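Local structure of cocosin 1 acidic chain (Cocos nucifera, 5WPW) at residues G268-L273 with E410-T415; R290-R295 with G357-S362; G315-V320 with D332-Q337. The protein serves as a hexameric seed storage globulin of coconut, acting as a nutrient reservoir, and is regarded as a potential food allergen. The protein carries 2 engineered substitutions. All blocks are in the same frame, centred on the assembly; numbering follows the deposited sequence.

Contact 1 of 3, residues G268-L273 with E410-T415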
ATOM      1  N   GLY A 268     -10.895 -22.726  28.726  1.00 27.80           N
ATOM      2  CA  GLY A 268     -10.466 -21.343  28.831  1.00 28.56           C
ATOM      3  C   GLY A 268     -10.705 -20.579  27.543  1.00 29.10           C
ATOM      4  O   GLY A 268     -11.567 -20.934  26.728  1.00 28.51           O
ATOM      5  N   ARG A 269      -9.953 -19.488  27.370  1.00 25.52           N
ATOM      6  CA  ARG A 269     -10.201 -18.603  26.246  1.00 28.83           C
ATOM      7  C   ARG A 269      -8.899 -17.915  25.846  1.00 27.98           C
ATOM      8  O   ARG A 269      -7.958 -17.825  26.635  1.00 24.83           O
ATOM      9  CB  ARG A 269     -11.276 -17.566  26.581  1.00 28.02           C
ATOM     10  CG  ARG A 269     -11.075 -16.886  27.945  1.00 26.59           C
ATOM     11  CD  ARG A 269     -12.055 -15.769  28.179  1.00 32.91           C
ATOM     12  NE  ARG A 269     -11.997 -15.248  29.548  1.00 32.72           N
ATOM     13  CZ  ARG A 269     -11.184 -14.272  29.937  1.00 37.69           C
ATOM     14  NH1 ARG A 269     -10.351 -13.712  29.063  1.00 30.18           N
ATOM     15  NH2 ARG A 269     -11.210 -13.839  31.195  1.00 34.92           N
ATOM     16  N   ILE A 270      -8.858 -17.455  24.593  1.00 27.64           N
ATOM     17  CA  ILE A 270      -7.769 -16.628  24.073  1.00 25.88           C
ATOM     18  C   ILE A 270      -8.363 -15.455  23.315  1.00 26.56           C
ATOM     19  O   ILE A 270      -9.325 -15.608  22.557  1.00 23.44           O
ATOM     20  CB  ILE A 270      -6.829 -17.407  23.137  1.00 29.36           C
ATOM     21  CG1 ILE A 270      -6.329 -18.688  23.784  1.00 31.28           C
ATOM     22  CG2 ILE A 270      -5.670 -16.506  22.695  1.00 29.36           C
ATOM     23  CD1 ILE A 270      -5.459 -19.485  22.856  1.00 30.14           C
ATOM     24  N   THR A 271      -7.744 -14.289  23.474  1.00 25.66           N
ATOM     25  CA  THR A 271      -8.181 -13.067  22.819  1.00 21.22           C
ATOM     26  C   THR A 271      -6.927 -12.435  22.246  1.00 27.14           C
ATOM     27  O   THR A 271      -5.939 -12.260  22.962  1.00 27.75           O
ATOM     28  CB  THR A 271      -8.888 -12.133  23.812  1.00 27.84           C
ATOM     29  OG1 THR A 271      -9.982 -12.835  24.407  1.00 30.37           O
ATOM     30  CG2 THR A 271      -9.423 -10.917  23.107  1.00 25.89           C
ATOM     31  N   THR A 272      -6.938 -12.187  20.950  1.00 26.72           N
ATOM     32  CA  THR A 272      -5.792 -11.664  20.227  1.00 24.04           C
ATOM     33  C   THR A 272      -5.971 -10.173  19.977  1.00 25.09           C
ATOM     34  O   THR A 272      -7.077  -9.700  19.729  1.00 25.06           O
ATOM     35  CB  THR A 272      -5.657 -12.396  18.894  1.00 28.87           C
ATOM     36  OG1 THR A 272      -5.523 -13.806  19.147  1.00 35.00           O
ATOM     37  CG2 THR A 272      -4.459 -11.868  18.068  1.00 29.49           C
ATOM     38  N   LEU A 273      -4.871  -9.445  19.970  1.00 24.62           N
ATOM     39  CA  LEU A 273      -4.916  -8.019  19.652  1.00 25.41           C
ATOM     40  C   LEU A 273      -3.836  -7.740  18.622  1.00 21.87           C
ATOM     41  O   LEU A 273      -2.656  -7.943  18.904  1.00 24.24           O
ATOM     42  CB  LEU A 273      -4.710  -7.168  20.901  1.00 22.44           C
ATOM     43  CG  LEU A 273      -4.791  -5.654  20.719  1.00 24.64           C
ATOM     44  CD1 LEU A 273      -6.059  -5.276  20.012  1.00 27.82           C
ATOM     45  CD2 LEU A 273      -4.765  -4.999  22.081  1.00 32.94           C
ATOM     46  N   GLU A 410      -9.543 -30.111  17.670  1.00 34.41           N
ATOM     47  CA  GLU A 410      -9.510 -29.187  18.791  1.00 36.97           C
ATOM     48  C   GLU A 410      -8.733 -27.920  18.473  1.00 36.83           C
ATOM     49  O   GLU A 410      -7.673 -27.975  17.852  1.00 34.64           O
ATOM     50  CB  GLU A 410      -8.907 -29.855  20.025  1.00 35.70           C
ATOM     51  CG  GLU A 410      -9.970 -30.579  20.823  1.00 44.32           C
ATOM     52  CD  GLU A 410      -9.423 -31.494  21.885  1.00 42.91           C
ATOM     53  OE1 GLU A 410      -9.504 -32.720  21.693  1.00 46.11           O
ATOM     54  OE2 GLU A 410      -8.951 -30.984  22.914  1.00 45.55           O
ATOM     55  N   VAL A 411      -9.276 -26.788  18.932  1.00 36.88           N
ATOM     56  CA  VAL A 411      -8.638 -25.476  18.930  1.00 35.53           C
ATOM     57  C   VAL A 411      -7.439 -25.486  19.867  1.00 39.61           C
ATOM     58  O   VAL A 411      -7.124 -26.512  20.476  1.00 49.19           O
ATOM     59  CB  VAL A 411      -9.645 -24.383  19.342  1.00 40.91           C
ATOM     60  CG1 VAL A 411     -10.775 -24.307  18.362  1.00 37.35           C
ATOM     61  CG2 VAL A 411     -10.200 -24.657  20.764  1.00 44.09           C
ATOM     62  N   ALA A 412      -6.773 -24.340  20.017  1.00 43.58           N
ATOM     63  CA  ALA A 412      -5.519 -24.302  20.768  1.00 41.27           C
ATOM     64  C   ALA A 412      -5.691 -24.605  22.257  1.00 39.46           C
ATOM     65  O   ALA A 412      -4.706 -24.972  22.913  1.00 37.33           O
ATOM     66  CB  ALA A 412      -4.851 -22.940  20.599  1.00 42.62           C
ATOM     67  N   ILE A 413      -6.901 -24.470  22.796  1.00 39.05           N
ATOM     68  CA  ILE A 413      -7.166 -24.713  24.213  1.00 37.06           C
ATOM     69  C   ILE A 413      -7.623 -26.158  24.349  1.00 41.63           C
ATOM     70  O   ILE A 413      -8.740 -26.501  23.954  1.00 42.54           O
ATOM     71  CB  ILE A 413      -8.220 -23.749  24.776  1.00 37.86           C
ATOM     72  CG1 ILE A 413      -7.761 -22.299  24.645  1.00 35.46           C
ATOM     73  CG2 ILE A 413      -8.509 -24.073  26.259  1.00 36.16           C
ATOM     74  CD1 ILE A 413      -7.107 -21.750  25.909  1.00 36.65           C
ATOM     75  N   PHE A 414      -6.756 -26.996  24.906  1.00 40.57           N
ATOM     76  CA  PHE A 414      -6.987 -28.428  25.025  1.00 44.09           C
ATOM     77  C   PHE A 414      -7.579 -28.713  26.401  1.00 44.53           C
ATOM     78  O   PHE A 414      -6.930 -28.465  27.422  1.00 47.49           O
ATOM     79  CB  PHE A 414      -5.676 -29.190  24.844  1.00 42.41           C
ATOM     80  CG  PHE A 414      -5.225 -29.316  23.421  1.00 38.05           C
ATOM     81  CD1 PHE A 414      -6.009 -28.852  22.370  1.00 38.62           C
ATOM     82  CD2 PHE A 414      -4.009 -29.903  23.128  1.00 39.57           C
ATOM     83  CE1 PHE A 414      -5.571 -28.976  21.057  1.00 37.93           C
ATOM     84  CE2 PHE A 414      -3.566 -30.033  21.814  1.00 33.49           C
ATOM     85  CZ  PHE A 414      -4.346 -29.576  20.781  1.00 36.77           C
ATOM     86  N   THR A 415      -8.807 -29.210  26.433  1.00 48.85           N
ATOM     87  CA  THR A 415      -9.431 -29.495  27.716  1.00 45.91           C
ATOM     88  C   THR A 415      -8.808 -30.745  28.335  1.00 52.01           C
ATOM     89  O   THR A 415      -8.611 -31.749  27.640  1.00 54.04           O
ATOM     90  CB  THR A 415     -10.938 -29.674  27.562  1.00 46.62           C
ATOM     91  OG1 THR A 415     -11.226 -30.427  26.376  1.00 47.01           O
ATOM     92  CG2 THR A 415     -11.595 -28.322  27.467  1.00 44.74           C
TER
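This is a small, buried hydrophobic contact at the edge of the C-terminal cupin β-barrel, where the two facing antiparallel sheets come together. Strand 268-273 belongs to one sheet, with strands 262-264 and 287-293 as its neighbours. Residues 413-414, close to the last modelled residue, form a short strand of the other sheet against strand 298-304. No hydrogen bond crosses between 268-273 and 410-415, so side-chain packing alone joins them.

I413 carries most of the contact. Its CG1 and the CG1 of I270 both lie anti to their own carbonyl carbon, and the two side chains slide past each other in opposite directions. CD1 of I413 reaches 3.8 Å from CG1 of I270, and the two CG1 atoms are 4.0 Å apart. The chi2 of I413, -96°, is turned away from a staggered position and swings CD1 against the backbone of 268-273, 3.9 Å from R269 N. I270 has an extended chain (chi2 177°), which carries its CD1 to within 4.2 Å of A412 CB. I413 also packs on L293 and I270 on V262, so the pair continues the apolar filling between the sheets.

G268 lies beside the other branch of I413. At its backbone angles (phi 134°) a side chain would collide with the carbonyl O of the preceding residue, which calls for glycine.

The same 410-415 segment faces the quaternary structure. V411 N is hydrogen-bonded to Q84 OE1 of a second subunit, and F414 packs on A191 of a third, so residues 410-415 touch both the barrel and neighbouring subunits. At the G268 end the closest approach is made by the I413 branch that lies anti to its own backbone N, with CG2 3.7 Å from G268 N.

Contact 2 of 3, residues R290-R295 with G357-S362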
ATOM      1  N   ARG A 290      -4.401 -12.207  25.408  1.00 25.52           N
ATOM      2  CA  ARG A 290      -4.846 -12.530  26.766  1.00 22.69           C
ATOM      3  C   ARG A 290      -5.260 -13.999  26.775  1.00 25.66           C
ATOM      4  O   ARG A 290      -6.134 -14.387  25.998  1.00 25.65           O
ATOM      5  CB  ARG A 290      -5.992 -11.609  27.183  1.00 28.56           C
ATOM      6  CG  ARG A 290      -6.733 -12.048  28.444  1.00 35.23           C
ATOM      7  CD  ARG A 290      -5.783 -12.150  29.608  1.00 33.73           C
ATOM      8  NE  ARG A 290      -6.443 -11.910  30.894  1.00 31.02           N
ATOM      9  CZ  ARG A 290      -5.811 -11.954  32.058  1.00 34.65           C
ATOM     10  NH1 ARG A 290      -4.514 -12.235  32.093  1.00 31.64           N
ATOM     11  NH2 ARG A 290      -6.472 -11.722  33.186  1.00 37.82           N
ATOM     12  N   VAL A 291      -4.558 -14.818  27.563  1.00 27.13           N
ATOM     13  CA  VAL A 291      -4.822 -16.249  27.701  1.00 26.35           C
ATOM     14  C   VAL A 291      -5.348 -16.495  29.109  1.00 29.89           C
ATOM     15  O   VAL A 291      -4.701 -16.120  30.090  1.00 25.20           O
ATOM     16  CB  VAL A 291      -3.565 -17.094  27.437  1.00 33.28           C
ATOM     17  CG1 VAL A 291      -3.856 -18.575  27.581  1.00 28.71           C
ATOM     18  CG2 VAL A 291      -2.998 -16.793  26.054  1.00 29.70           C
ATOM     19  N   VAL A 292      -6.506 -17.142  29.211  1.00 30.53           N
ATOM     20  CA  VAL A 292      -7.075 -17.522  30.510  1.00 30.32           C
ATOM     21  C   VAL A 292      -7.390 -19.012  30.430  1.00 27.69           C
ATOM     22  O   VAL A 292      -8.283 -19.411  29.680  1.00 26.49           O
ATOM     23  CB  VAL A 292      -8.330 -16.723  30.864  1.00 28.78           C
ATOM     24  CG1 VAL A 292      -9.048 -17.370  32.086  1.00 35.80           C
ATOM     25  CG2 VAL A 292      -7.987 -15.246  31.132  1.00 31.89           C
ATOM     26  N   LEU A 293      -6.636 -19.824  31.173  1.00 30.61           N
ATOM     27  CA  LEU A 293      -6.756 -21.275  31.178  1.00 29.70           C
ATOM     28  C   LEU A 293      -7.499 -21.697  32.443  1.00 33.94           C
ATOM     29  O   LEU A 293      -7.148 -21.257  33.545  1.00 35.09           O
ATOM     30  CB  LEU A 293      -5.379 -21.932  31.155  1.00 34.86           C
ATOM     31  CG  LEU A 293      -4.632 -22.017  29.824  1.00 36.54           C
ATOM     32  CD1 LEU A 293      -3.271 -22.626  30.054  1.00 34.12           C
ATOM     33  CD2 LEU A 293      -5.435 -22.862  28.860  1.00 32.14           C
ATOM     34  N   TYR A 294      -8.552 -22.491  32.275  1.00 36.30           N
ATOM     35  CA  TYR A 294      -9.305 -23.031  33.399  1.00 30.37           C
ATOM     36  C   TYR A 294      -8.526 -24.199  34.004  1.00 32.78           C
ATOM     37  O   TYR A 294      -7.515 -24.642  33.455  1.00 32.15           O
ATOM     38  CB  TYR A 294     -10.696 -23.477  32.944  1.00 29.97           C
ATOM     39  CG  TYR A 294     -11.578 -22.392  32.346  1.00 29.54           C
ATOM     40  CD1 TYR A 294     -11.368 -21.039  32.633  1.00 29.05           C
ATOM     41  CD2 TYR A 294     -12.627 -22.728  31.491  1.00 31.81           C
ATOM     42  CE1 TYR A 294     -12.184 -20.060  32.088  1.00 30.37           C
ATOM     43  CE2 TYR A 294     -13.439 -21.766  30.940  1.00 35.29           C
ATOM     44  CZ  TYR A 294     -13.214 -20.433  31.234  1.00 34.64           C
ATOM     45  OH  TYR A 294     -14.036 -19.489  30.676  1.00 38.08           O
ATOM     46  N   ARG A 295      -9.021 -24.724  35.137  1.00 34.63           N
ATOM     47  CA  ARG A 295      -8.275 -25.722  35.908  1.00 33.50           C
ATOM     48  C   ARG A 295      -7.751 -26.849  35.021  1.00 31.10           C
ATOM     49  O   ARG A 295      -8.497 -27.435  34.234  1.00 36.46           O
ATOM     50  CB  ARG A 295      -9.159 -26.295  37.040  1.00 34.32           C
ATOM     51  CG  ARG A 295     -10.234 -27.307  36.593  1.00 42.11           C
ATOM     52  CD  ARG A 295     -10.407 -28.493  37.574  1.00 44.02           C
ATOM     53  NE  ARG A 295      -9.518 -29.622  37.282  1.00 46.04           N
ATOM     54  CZ  ARG A 295      -9.815 -30.652  36.485  1.00 48.40           C
ATOM     55  NH1 ARG A 295     -10.983 -30.718  35.860  1.00 52.58           N
ATOM     56  NH2 ARG A 295      -8.928 -31.620  36.304  1.00 50.12           N
ATOM     57  N   GLY A 357      -6.190 -22.693  37.827  1.00 38.54           N
ATOM     58  CA  GLY A 357      -6.210 -21.886  36.625  1.00 36.24           C
ATOM     59  C   GLY A 357      -4.906 -21.132  36.503  1.00 35.60           C
ATOM     60  O   GLY A 357      -4.021 -21.200  37.364  1.00 33.61           O
ATOM     61  N   PHE A 358      -4.790 -20.389  35.398  1.00 31.66           N
ATOM     62  CA  PHE A 358      -3.520 -19.796  34.999  1.00 30.28           C
ATOM     63  C   PHE A 358      -3.875 -18.726  33.978  1.00 33.30           C
ATOM     64  O   PHE A 358      -4.447 -19.068  32.938  1.00 35.19           O
ATOM     65  CB  PHE A 358      -2.610 -20.870  34.384  1.00 32.25           C
ATOM     66  CG  PHE A 358      -1.208 -20.414  34.050  1.00 36.58           C
ATOM     67  CD1 PHE A 358      -0.504 -19.577  34.891  1.00 32.45           C
ATOM     68  CD2 PHE A 358      -0.568 -20.893  32.911  1.00 37.63           C
ATOM     69  CE1 PHE A 358       0.792 -19.201  34.600  1.00 35.29           C
ATOM     70  CE2 PHE A 358       0.725 -20.494  32.601  1.00 39.22           C
ATOM     71  CZ  PHE A 358       1.404 -19.644  33.452  1.00 35.82           C
ATOM     72  N   GLN A 359      -3.575 -17.453  34.276  1.00 26.07           N
ATOM     73  CA  GLN A 359      -3.904 -16.328  33.394  1.00 31.17           C
ATOM     74  C   GLN A 359      -2.654 -15.543  33.021  1.00 31.49           C
ATOM     75  O   GLN A 359      -1.804 -15.252  33.872  1.00 29.81           O
ATOM     76  CB  GLN A 359      -4.904 -15.350  34.031  1.00 29.03           C
ATOM     77  CG  GLN A 359      -6.184 -15.993  34.533  1.00 35.28           C
ATOM     78  CD  GLN A 359      -6.158 -16.179  36.042  1.00 37.31           C
ATOM     79  OE1 GLN A 359      -5.827 -15.257  36.782  1.00 35.07           O
ATOM     80  NE2 GLN A 359      -6.490 -17.381  36.499  1.00 38.44           N
ATOM     81  N   LEU A 360      -2.547 -15.165  31.750  1.00 31.12           N
ATOM     82  CA  LEU A 360      -1.394 -14.372  31.374  1.00 28.01           C
ATOM     83  C   LEU A 360      -1.782 -13.384  30.281  1.00 30.70           C
ATOM     84  O   LEU A 360      -2.860 -13.453  29.679  1.00 27.09           O
ATOM     85  CB  LEU A 360      -0.233 -15.255  30.925  1.00 31.03           C
ATOM     86  CG  LEU A 360      -0.660 -16.255  29.855  1.00 32.66           C
ATOM     87  CD1 LEU A 360      -0.296 -15.849  28.411  1.00 35.27           C
ATOM     88  CD2 LEU A 360      -0.109 -17.626  30.203  1.00 36.93           C
ATOM     89  N   VAL A 361      -0.894 -12.427  30.081  1.00 25.88           N
ATOM     90  CA  VAL A 361      -0.928 -11.527  28.942  1.00 24.88           C
ATOM     91  C   VAL A 361       0.417 -11.657  28.257  1.00 27.42           C
ATOM     92  O   VAL A 361       1.464 -11.696  28.921  1.00 25.17           O
ATOM     93  CB  VAL A 361      -1.221 -10.072  29.362  1.00 27.06           C
ATOM     94  CG1 VAL A 361      -0.277  -9.621  30.463  1.00 33.52           C
ATOM     95  CG2 VAL A 361      -1.116  -9.142  28.155  1.00 31.15           C
ATOM     96  N   SER A 362       0.392 -11.791  26.942  1.00 26.48           N
ATOM     97  CA  SER A 362       1.621 -11.847  26.184  1.00 26.92           C
ATOM     98  C   SER A 362       1.680 -10.635  25.285  1.00 22.68           C
ATOM     99  O   SER A 362       0.664 -10.222  24.739  1.00 24.47           O
ATOM    100  CB  SER A 362       1.729 -13.123  25.349  1.00 32.85           C
ATOM    101  OG  SER A 362       1.830 -14.250  26.202  1.00 34.17           O
TER
HETATM  102  O   HOH W   1      -5.424 -12.618  35.956  1.00 31.81           O
HETATM  103  O   HOH W   2      -8.116 -19.367  34.948  1.00 31.04           O
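Four main-chain hydrogen bonds zip strand 290-293 to strand 357-362, which run almost exactly antiparallel (178°). V291 with L360 and L293 with F358 are the hydrogen-bonded pairs; R290 with V361 and V292 with Q359 are the non-hydrogen-bonded ones. The straightest bond, L360 N to V291 O at 2.9 Å, meets the carbonyl nearly along its axis. At the end of the ladder G357, in a conformation that calls for glycine, places its CA 3.3 Å from L293 O.

Apolar packing fills the side bearing V291, L293, F358 and L360. CD1 of L360 sits 3.6 Å from V291 CB, its CG in the crowded position between backbone N and carbonyl carbon (chi1 52°). L293 CD1 meets the edge of the F358 ring, and both residues touch A353 of strand 348-354. This side therefore faces the interior of the C-terminal cupin barrel, while R290 and V361 on the other side rest on Y64 of the N-terminal cupin domain. On that side, too, the Q359 chain runs beside V292, CG 3.9 Å from V292 CG2.

Polar side-chain contacts collect on the side of R290 and Q359. R290 starts anti to its backbone N and bends at chi2 (58°), which brings NH1 down onto L360 O at 3.2 Å, in the guanidinium plane but well above the carbonyl plane. L360 O thus holds two donors, NH1 and V291 N, and NH1 is also bonded to T314 OG1. One water accepts from R290 NH2 and donates to Q359 OE1; another accepts from Q359 NE2 at 3.0 Å and donates to L293 O.

Contact 3 of 3, residues G315-V320 with D332-Q337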
ATOM      1  N   GLY A 315      -2.124 -14.041  37.152  1.00 34.69           N
ATOM      2  CA  GLY A 315      -2.882 -14.765  38.164  1.00 31.21           C
ATOM      3  C   GLY A 315      -2.728 -16.259  37.989  1.00 34.26           C
ATOM      4  O   GLY A 315      -2.263 -16.747  36.951  1.00 32.35           O
ATOM      5  N   GLY A 316      -3.109 -16.980  39.034  1.00 34.38           N
ATOM      6  CA  GLY A 316      -3.005 -18.412  38.922  1.00 33.37           C
ATOM      7  C   GLY A 316      -1.575 -18.916  38.929  1.00 30.21           C
ATOM      8  O   GLY A 316      -0.636 -18.247  39.357  1.00 36.17           O
ATOM      9  N   ARG A 317      -1.426 -20.141  38.433  1.00 31.42           N
ATOM     10  CA  ARG A 317      -0.164 -20.866  38.424  1.00 36.70           C
ATOM     11  C   ARG A 317      -0.210 -21.848  37.274  1.00 34.12           C
ATOM     12  O   ARG A 317      -1.257 -22.451  37.025  1.00 35.20           O
ATOM     13  CB  ARG A 317       0.078 -21.658  39.718  1.00 41.40           C
ATOM     14  CG  ARG A 317       0.315 -20.835  40.960  1.00 46.36           C
ATOM     15  CD  ARG A 317       0.342 -21.727  42.206  1.00 48.64           C
ATOM     16  NE  ARG A 317       0.708 -20.953  43.387  1.00 53.46           N
ATOM     17  CZ  ARG A 317       1.949 -20.563  43.668  1.00 54.11           C
ATOM     18  NH1 ARG A 317       2.954 -20.884  42.855  1.00 52.93           N
ATOM     19  NH2 ARG A 317       2.188 -19.852  44.765  1.00 52.10           N
ATOM     20  N   GLY A 318       0.918 -22.023  36.587  1.00 35.36           N
ATOM     21  CA  GLY A 318       0.947 -22.989  35.510  1.00 37.46           C
ATOM     22  C   GLY A 318       2.344 -23.461  35.192  1.00 37.02           C
ATOM     23  O   GLY A 318       3.338 -22.817  35.533  1.00 37.72           O
ATOM     24  N   ARG A 319       2.403 -24.618  34.549  1.00 38.78           N
ATOM     25  CA  ARG A 319       3.642 -25.198  34.060  1.00 37.22           C
ATOM     26  C   ARG A 319       3.874 -24.751  32.622  1.00 36.11           C
ATOM     27  O   ARG A 319       2.999 -24.930  31.772  1.00 35.53           O
ATOM     28  CB  ARG A 319       3.578 -26.725  34.099  1.00 38.42           C
ATOM     29  CG  ARG A 319       4.913 -27.405  33.912  1.00 42.64           C
ATOM     30  CD  ARG A 319       5.657 -27.359  35.226  1.00 49.15           C
ATOM     31  NE  ARG A 319       7.029 -27.848  35.136  1.00 56.82           N
ATOM     32  CZ  ARG A 319       7.893 -27.782  36.144  1.00 52.56           C
ATOM     33  NH1 ARG A 319       7.514 -27.240  37.297  1.00 50.25           N
ATOM     34  NH2 ARG A 319       9.129 -28.256  36.004  1.00 51.68           N
ATOM     35  N   VAL A 320       5.043 -24.182  32.356  1.00 33.83           N
ATOM     36  CA  VAL A 320       5.475 -23.849  30.998  1.00 35.95           C
ATOM     37  C   VAL A 320       6.708 -24.676  30.662  1.00 32.63           C
ATOM     38  O   VAL A 320       7.671 -24.717  31.436  1.00 37.08           O
ATOM     39  CB  VAL A 320       5.784 -22.348  30.841  1.00 38.92           C
ATOM     40  CG1 VAL A 320       6.069 -22.015  29.357  1.00 32.40           C
ATOM     41  CG2 VAL A 320       4.651 -21.524  31.366  1.00 35.33           C
ATOM     42  N   ASP A 332      11.446 -25.311  32.045  1.00 40.34           N
ATOM     43  CA  ASP A 332      10.527 -26.333  32.531  1.00 37.05           C
ATOM     44  C   ASP A 332      10.241 -25.937  33.983  1.00 46.86           C
ATOM     45  O   ASP A 332      10.925 -26.386  34.900  1.00 46.71           O
ATOM     46  CB  ASP A 332      11.125 -27.721  32.426  1.00 44.62           C
ATOM     47  CG  ASP A 332      10.125 -28.822  32.744  1.00 51.06           C
ATOM     48  OD1 ASP A 332       9.107 -28.554  33.432  1.00 48.16           O
ATOM     49  OD2 ASP A 332      10.370 -29.969  32.301  1.00 56.01           O
ATOM     50  N   GLY A 333       9.264 -25.059  34.162  1.00 40.98           N
ATOM     51  CA  GLY A 333       9.024 -24.518  35.482  1.00 44.23           C
ATOM     52  C   GLY A 333       7.610 -24.008  35.584  1.00 42.36           C
ATOM     53  O   GLY A 333       6.848 -24.009  34.615  1.00 39.98           O
ATOM     54  N   GLU A 334       7.270 -23.582  36.793  1.00 39.59           N
ATOM     55  CA  GLU A 334       5.989 -22.964  37.059  1.00 42.03           C
ATOM     56  C   GLU A 334       6.080 -21.486  36.702  1.00 44.09           C
ATOM     57  O   GLU A 334       7.162 -20.938  36.510  1.00 47.90           O
ATOM     58  CB  GLU A 334       5.608 -23.176  38.536  1.00 44.01           C
ATOM     59  CG  GLU A 334       4.225 -22.661  38.981  1.00 49.16           C
ATOM     60  CD  GLU A 334       3.866 -23.027  40.434  1.00 52.24           C
ATOM     61  OE1 GLU A 334       4.243 -22.268  41.361  1.00 51.01           O
ATOM     62  OE2 GLU A 334       3.176 -24.050  40.643  1.00 55.15           O
ATOM     63  N   LEU A 335       4.937 -20.846  36.575  1.00 43.01           N
ATOM     64  CA  LEU A 335       4.881 -19.399  36.539  1.00 37.71           C
ATOM     65  C   LEU A 335       3.782 -18.991  37.502  1.00 38.44           C
ATOM     66  O   LEU A 335       2.734 -19.646  37.555  1.00 37.33           O
ATOM     67  CB  LEU A 335       4.596 -18.866  35.121  1.00 39.52           C
ATOM     68  CG  LEU A 335       5.738 -18.471  34.181  1.00 38.46           C
ATOM     69  CD1 LEU A 335       5.175 -17.690  33.011  1.00 38.05           C
ATOM     70  CD2 LEU A 335       6.797 -17.641  34.871  1.00 39.48           C
ATOM     71  N   ARG A 336       4.019 -17.930  38.273  1.00 37.32           N
ATOM     72  CA  ARG A 336       2.982 -17.422  39.155  1.00 36.47           C
ATOM     73  C   ARG A 336       2.830 -15.925  38.939  1.00 37.68           C
ATOM     74  O   ARG A 336       3.586 -15.301  38.186  1.00 30.59           O
ATOM     75  CB  ARG A 336       3.281 -17.738  40.630  1.00 42.52           C
ATOM     76  CG  ARG A 336       4.671 -17.342  41.073  1.00 43.08           C
ATOM     77  CD  ARG A 336       5.064 -17.993  42.408  1.00 52.35           C
ATOM     78  NE  ARG A 336       6.492 -17.833  42.681  1.00 54.08           N
ATOM     79  CZ  ARG A 336       7.062 -16.684  43.038  1.00 58.82           C
ATOM     80  NH1 ARG A 336       6.325 -15.584  43.169  1.00 53.79           N
ATOM     81  NH2 ARG A 336       8.371 -16.633  43.260  1.00 58.61           N
ATOM     82  N   GLN A 337       1.819 -15.364  39.603  1.00 35.17           N
ATOM     83  CA  GLN A 337       1.513 -13.946  39.494  1.00 35.20           C
ATOM     84  C   GLN A 337       2.759 -13.080  39.658  1.00 41.83           C
ATOM     85  O   GLN A 337       3.556 -13.260  40.590  1.00 37.67           O
ATOM     86  CB  GLN A 337       0.464 -13.560  40.538  1.00 38.78           C
ATOM     87  CG  GLN A 337       0.227 -12.059  40.641  1.00 37.81           C
ATOM     88  CD  GLN A 337      -1.019 -11.715  41.424  1.00 46.29           C
ATOM     89  OE1 GLN A 337      -2.044 -12.395  41.309  1.00 47.93           O
ATOM     90  NE2 GLN A 337      -0.937 -10.667  42.242  1.00 41.70           N
TER
HETATM   91  O   HOH W   3      -3.100 -15.401  41.567  1.00 44.48           O
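Strands 317-320 and 332-336 form an antiparallel β-hairpin of the C-terminal cupin barrel, their axes 4.6 Å apart and 153° from one another in direction. G318 pairs with L335 and V320 with G333 as hydrogen-bonded pairs, and R319 with E334 lies between them as a non-hydrogen-bonded one. The V320 N bond to G333 O is the straightest, 2.9 Å long and nearly along the C=O axis. Just before strand 317-320 the chain turns a corner at G315 and G316, where a water accepts from G316 N and donates to Q337 OE1.

On one side of the hairpin V320 CG2 meets L335 CD1 at 4.2 Å, and both residues pack on L341, towards the barrel interior. The other side is charged and exposed. R319, bent at chi2 (80°), folds back across G333, whose CA lies over the centre of the guanidinium plane at 3.5 Å. From there it forms a side-on salt bridge with D332, in which NE at 2.8 Å and NH2 at 2.6 Å both donate to OD1. That oxygen sits close to the guanidinium plane, while the carboxylate is turned 72° against it. E334 reaches out extended and crosses R317 obliquely, its OE1 in a very short salt bridge of 2.4 Å to R317 NH1 at the guanidinium edge. R336 runs alongside R317, laying its CB over a face of that group.

With two arginines of like charge side by side, the E334 carboxylate probably stays ionised and offsets part of their repulsion, while the double grip on OD1 should likewise keep D332 charged.

In the fold
All three contacts lie in the C-terminal cupin domain. Along the chain, the segments of contact 3 fall between the two segments of contact 2, and all of these between the two of contact 1. Contacts 1 and 2 have centres about 9 Å apart and share a sheet through adjoining strands 268-273 and 287-293, where R269 N lies 2.9 Å from V292 O, a probable hydrogen bond. Contact 3, about 10 Å from contact 2 between centres, joins it through G357 and R317 and through the F358 ring packed against G318. Contacts 1 and 3 do not touch, their centres about 17 Å apart. Contact 2 thus bridges the barrel's subunit-facing edge and its exposed hairpin.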